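Local structure of 2-hydroxyethylphosphonate dioxygenase (Streptomyces viridochromogenes, 4YAR) at residues 325-337 with 402-414. The protein catalyses the iron(II)-dependent, oxygen-consuming cleavage of 2-hydroxyethylphosphonate to hydroxymethylphosphonate and formate on the route to the antibiotic bialaphos. The protein carries 1 engineered substitution. Sequence-based numbering, arbitrary orientation.
Sequences MASAAHLPDLVGS and VLKFGSGAHLGYQ. With NA (sodium ion), chain L.
Asp333 OD1 accepts the backbone N-H of Tyr413 (OD1 to N 2.8 Å) through its syn lone pair, tying the loop before strand 335-343 to the first turn of helix 413-420, whose N-cap is Gly412. With CG anti to its own carbonyl carbon (chi1 -62°), the carboxylate reaches that helix start, and OD2 lies in the plane of the Tyr413 ring at its edge. OD2 accepts a hydrogen bond from a water at 2.8 Å; the same water donates to Gln414 OE1 and accepts from Gln414 N, and Asn202 binds OD2 as well. Pro332 CG sits over the centre of the Tyr413 ring, 3.6 Å from its centroid, a CH-pi contact, while Gln414 CG covers the opposite face near the rim. Beyond this corner the segments pair as adjacent antiparallel strands of one sheet, in a double-sheet core consistent with a cupin-type fold. Val335 and Gly406 exchange two backbone bonds, as do Ser337 and Lys404; the straightest runs from Lys404 N to Ser337 O (2.9 Å, 175° at the hydrogen). On the face bearing Phe405, Met325 SD makes an oblique Met-aromatic contact with Phe405 CE1 at 3.7 Å, and Met325 CE reaches Leu403 CD1; Val136 and Leu138 of strand 133-140, in the other sheet, extend this apolar layer. The contact thus joins a Met-aromatic interior to a helix start where the Tyr413 N-H, bridging water and helix N-terminus would probably stabilise Asp333's negative charge.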
loop_
_atom_site.group_PDB
_atom_site.type_symbol
_atom_site.label_atom_id
_atom_site.label_comp_id
_atom_site.label_asym_id
_atom_site.label_seq_id
_atom_site.Cartn_x
_atom_site.Cartn_y
_atom_site.Cartn_z
ATOM N N MET A 325 -10.548 1.401 -11.935
ATOM C CA MET A 325 -9.362 2.102 -12.399
ATOM C C MET A 325 -8.318 1.057 -12.686
ATOM O O MET A 325 -8.574 -0.160 -12.511
ATOM C CB MET A 325 -8.793 3.088 -11.377
ATOM C CG MET A 325 -9.750 4.099 -10.936
ATOM S SD MET A 325 -8.831 5.269 -9.896
ATOM C CE MET A 325 -10.303 6.242 -9.374
ATOM N N ALA A 326 -7.206 1.490 -13.273
ATOM C CA ALA A 326 -6.094 0.598 -13.513
ATOM C C ALA A 326 -5.648 -0.222 -12.288
ATOM O O ALA A 326 -5.654 0.263 -11.140
ATOM C CB ALA A 326 -4.972 1.377 -14.095
ATOM N N SER A 327 -5.172 -1.450 -12.552
ATOM C CA SER A 327 -4.635 -2.341 -11.503
ATOM C C SER A 327 -3.446 -3.138 -12.052
ATOM O O SER A 327 -3.234 -3.214 -13.269
ATOM C CB SER A 327 -5.683 -3.316 -10.963
ATOM O OG SER A 327 -6.204 -4.162 -11.971
ATOM N N ALA A 328 -2.722 -3.771 -11.137
ATOM C CA ALA A 328 -1.578 -4.543 -11.509
ATOM C C ALA A 328 -1.494 -5.721 -10.574
ATOM O O ALA A 328 -1.457 -5.524 -9.388
ATOM C CB ALA A 328 -0.332 -3.696 -11.404
ATOM N N ALA A 329 -1.521 -6.954 -11.090
ATOM C CA ALA A 329 -1.383 -8.148 -10.210
ATOM C C ALA A 329 -0.071 -8.251 -9.451
ATOM O O ALA A 329 -0.038 -8.884 -8.400
ATOM C CB ALA A 329 -1.626 -9.429 -11.011
ATOM N N HIS A 330 0.965 -7.533 -9.889
ATOM C CA HIS A 330 2.208 -7.425 -9.101
ATOM C C HIS A 330 2.118 -6.454 -7.993
ATOM O O HIS A 330 3.090 -6.375 -7.238
ATOM C CB HIS A 330 3.377 -6.966 -9.988
ATOM C CG HIS A 330 3.554 -7.798 -11.203
ATOM N ND1 HIS A 330 2.737 -7.619 -12.315
ATOM C CD2 HIS A 330 4.447 -8.763 -11.539
ATOM C CE1 HIS A 330 3.043 -8.495 -13.231
ATOM N NE2 HIS A 330 4.121 -9.168 -12.820
ATOM N N LEU A 331 0.983 -5.720 -7.879
ATOM C CA LEU A 331 0.841 -4.717 -6.847
ATOM C C LEU A 331 -0.549 -4.947 -6.247
ATOM O O LEU A 331 -1.443 -4.073 -6.353
ATOM C CB LEU A 331 0.973 -3.279 -7.406
ATOM C CG LEU A 331 2.390 -2.926 -7.878
ATOM C CD1 LEU A 331 2.415 -1.683 -8.757
ATOM C CD2 LEU A 331 3.343 -2.826 -6.697
ATOM N N PRO A 332 -0.732 -6.088 -5.547
ATOM C CA PRO A 332 -2.051 -6.411 -4.988
ATOM C C PRO A 332 -2.611 -5.482 -3.942
ATOM O O PRO A 332 -3.829 -5.529 -3.679
ATOM C CB PRO A 332 -1.845 -7.778 -4.351
ATOM C CG PRO A 332 -0.578 -8.296 -4.932
ATOM C CD PRO A 332 0.252 -7.123 -5.253
ATOM N N ASP A 333 -1.784 -4.708 -3.279
ATOM C CA ASP A 333 -2.267 -3.826 -2.207
ATOM C C ASP A 333 -2.666 -2.395 -2.684
ATOM O O ASP A 333 -3.058 -1.591 -1.848
ATOM C CB ASP A 333 -1.214 -3.659 -1.163
ATOM C CG ASP A 333 -0.814 -4.999 -0.463
ATOM O OD1 ASP A 333 -1.569 -5.957 -0.474
ATOM O OD2 ASP A 333 0.298 -5.053 0.090
ATOM N N LEU A 334 -2.549 -2.125 -3.986
ATOM C CA LEU A 334 -2.914 -0.841 -4.637
ATOM C C LEU A 334 -4.210 -0.970 -5.447
ATOM O O LEU A 334 -4.312 -1.773 -6.384
ATOM C CB LEU A 334 -1.738 -0.411 -5.511
ATOM C CG LEU A 334 -1.833 0.881 -6.331
ATOM C CD1 LEU A 334 -2.149 2.036 -5.394
ATOM C CD2 LEU A 334 -0.518 1.153 -7.080
ATOM N N VAL A 335 -5.257 -0.231 -5.076
ATOM C CA VAL A 335 -6.522 -0.469 -5.724
ATOM C C VAL A 335 -7.108 0.905 -6.010
ATOM O O VAL A 335 -6.888 1.884 -5.219
ATOM C CB VAL A 335 -7.507 -1.280 -4.813
ATOM C CG1 VAL A 335 -8.857 -1.339 -5.418
ATOM C CG2 VAL A 335 -7.024 -2.724 -4.563
ATOM N N GLY A 336 -7.888 0.976 -7.073
ATOM C CA GLY A 336 -8.650 2.236 -7.414
ATOM C C GLY A 336 -9.944 1.949 -8.063
ATOM O O GLY A 336 -9.980 1.142 -8.991
ATOM N N SER A 337 -11.016 2.636 -7.613
ATOM C CA SER A 337 -12.372 2.464 -8.200
ATOM C C SER A 337 -13.078 3.825 -8.309
ATOM O O SER A 337 -12.831 4.708 -7.497
ATOM C CB SER A 337 -13.228 1.526 -7.299
ATOM O OG SER A 337 -12.587 0.263 -7.109
ATOM N N VAL A 402 -17.692 9.566 -6.023
ATOM C CA VAL A 402 -16.514 9.604 -5.233
ATOM C C VAL A 402 -15.475 8.669 -5.831
ATOM O O VAL A 402 -15.833 7.583 -6.325
ATOM C CB VAL A 402 -16.859 9.285 -3.759
ATOM C CG1 VAL A 402 -17.299 7.837 -3.584
ATOM C CG2 VAL A 402 -15.675 9.531 -2.849
ATOM N N LEU A 403 -14.207 9.044 -5.729
ATOM C CA LEU A 403 -13.122 8.103 -6.131
ATOM C C LEU A 403 -12.633 7.390 -4.870
ATOM O O LEU A 403 -12.518 8.022 -3.821
ATOM C CB LEU A 403 -11.980 8.884 -6.776
ATOM C CG LEU A 403 -12.238 9.742 -8.024
ATOM C CD1 LEU A 403 -10.974 10.156 -8.742
ATOM C CD2 LEU A 403 -13.169 9.041 -8.949
ATOM N N LYS A 404 -12.463 6.062 -4.978
ATOM C CA LYS A 404 -12.059 5.225 -3.882
ATOM C C LYS A 404 -10.691 4.640 -4.195
ATOM O O LYS A 404 -10.527 3.822 -5.137
ATOM C CB LYS A 404 -13.041 4.108 -3.647
ATOM C CG LYS A 404 -12.559 3.072 -2.654
ATOM C CD LYS A 404 -13.728 2.164 -2.350
ATOM C CE LYS A 404 -13.369 1.113 -1.318
ATOM N NZ LYS A 404 -14.459 1.076 -0.366
ATOM N N PHE A 405 -9.730 4.975 -3.384
ATOM C CA PHE A 405 -8.359 4.428 -3.527
ATOM C C PHE A 405 -8.090 3.543 -2.335
ATOM O O PHE A 405 -8.580 3.772 -1.211
ATOM C CB PHE A 405 -7.294 5.537 -3.646
ATOM C CG PHE A 405 -7.461 6.457 -4.815
ATOM C CD1 PHE A 405 -6.951 6.104 -6.076
ATOM C CD2 PHE A 405 -8.175 7.622 -4.703
ATOM C CE1 PHE A 405 -7.063 6.969 -7.168
ATOM C CE2 PHE A 405 -8.281 8.494 -5.781
ATOM C CZ PHE A 405 -7.753 8.152 -7.019
ATOM N N GLY A 406 -7.182 2.581 -2.505
ATOM C CA GLY A 406 -6.816 1.743 -1.450
ATOM C C GLY A 406 -5.350 1.397 -1.447
ATOM O O GLY A 406 -4.726 1.195 -2.445
ATOM N N SER A 407 -4.815 1.357 -0.236
ATOM C CA SER A 407 -3.418 0.992 -0.012
ATOM C C SER A 407 -3.271 0.435 1.406
ATOM O O SER A 407 -4.239 0.412 2.166
ATOM C CB SER A 407 -2.516 2.210 -0.185
ATOM O OG SER A 407 -2.905 3.342 0.614
ATOM N N GLY A 408 -2.050 0.094 1.819
ATOM C CA GLY A 408 -1.881 -0.294 3.230
ATOM C C GLY A 408 -1.148 -1.615 3.324
ATOM O O GLY A 408 -1.476 -2.578 2.615
ATOM N N ALA A 409 -0.195 -1.666 4.249
ATOM C CA ALA A 409 0.515 -2.917 4.575
ATOM C C ALA A 409 -0.326 -3.917 5.371
ATOM O O ALA A 409 -0.015 -5.099 5.385
ATOM C CB ALA A 409 1.754 -2.594 5.358
ATOM N N HIS A 410 -1.371 -3.480 6.058
ATOM C CA HIS A 410 -2.109 -4.335 6.969
ATOM C C HIS A 410 -3.640 -4.089 6.807
ATOM O O HIS A 410 -4.066 -2.953 6.941
ATOM C CB HIS A 410 -1.671 -4.006 8.398
ATOM C CG HIS A 410 -0.190 -4.146 8.593
ATOM N ND1 HIS A 410 0.475 -5.340 8.423
ATOM C CD2 HIS A 410 0.751 -3.240 8.962
ATOM C CE1 HIS A 410 1.766 -5.149 8.628
ATOM N NE2 HIS A 410 1.956 -3.887 8.963
ATOM N N LEU A 411 -4.410 -5.097 6.434
ATOM C CA LEU A 411 -3.906 -6.423 6.017
ATOM C C LEU A 411 -3.575 -6.359 4.545
ATOM O O LEU A 411 -4.424 -5.989 3.745
ATOM C CB LEU A 411 -4.942 -7.512 6.198
ATOM C CG LEU A 411 -5.430 -7.851 7.584
ATOM C CD1 LEU A 411 -6.461 -8.977 7.548
ATOM C CD2 LEU A 411 -4.275 -8.291 8.411
ATOM N N GLY A 412 -2.329 -6.641 4.189
ATOM C CA GLY A 412 -1.908 -6.636 2.823
ATOM C C GLY A 412 -1.697 -8.062 2.376
ATOM O O GLY A 412 -1.886 -9.006 3.212
ATOM N N TYR A 413 -1.289 -8.240 1.110
ATOM C CA TYR A 413 -1.297 -9.609 0.547
ATOM C C TYR A 413 -0.239 -10.510 1.249
ATOM O O TYR A 413 -0.501 -11.666 1.449
ATOM C CB TYR A 413 -1.257 -9.710 -0.975
ATOM C CG TYR A 413 0.133 -9.573 -1.569
ATOM C CD1 TYR A 413 0.873 -8.412 -1.398
ATOM C CD2 TYR A 413 0.715 -10.570 -2.247
ATOM C CE1 TYR A 413 2.144 -8.272 -1.938
ATOM C CE2 TYR A 413 1.986 -10.436 -2.816
ATOM C CZ TYR A 413 2.717 -9.306 -2.648
ATOM O OH TYR A 413 4.013 -9.200 -3.220
ATOM N N GLN A 414 0.850 -9.924 1.719
ATOM C CA GLN A 414 1.875 -10.675 2.485
ATOM C C GLN A 414 1.367 -11.093 3.888
ATOM O O GLN A 414 1.703 -12.192 4.376
ATOM C CB GLN A 414 3.106 -9.803 2.609
ATOM C CG GLN A 414 3.847 -9.657 1.331
ATOM C CD GLN A 414 4.821 -8.488 1.397
ATOM O OE1 GLN A 414 4.401 -7.307 1.565
ATOM N NE2 GLN A 414 6.130 -8.784 1.227
HETATM NA NA NA L . 3.310 -5.919 -13.892
HETATM O O HOH W 1 1.667 -6.932 1.585
HETATM O O HOH W 2 3.518 -4.157 -11.950
HETATM O O HOH W 3 3.236 -6.802 -15.684
HETATM O O HOH W 4 2.990 -5.344 -12.614
HETATM O O HOH W 5 0.926 -6.575 -13.082
#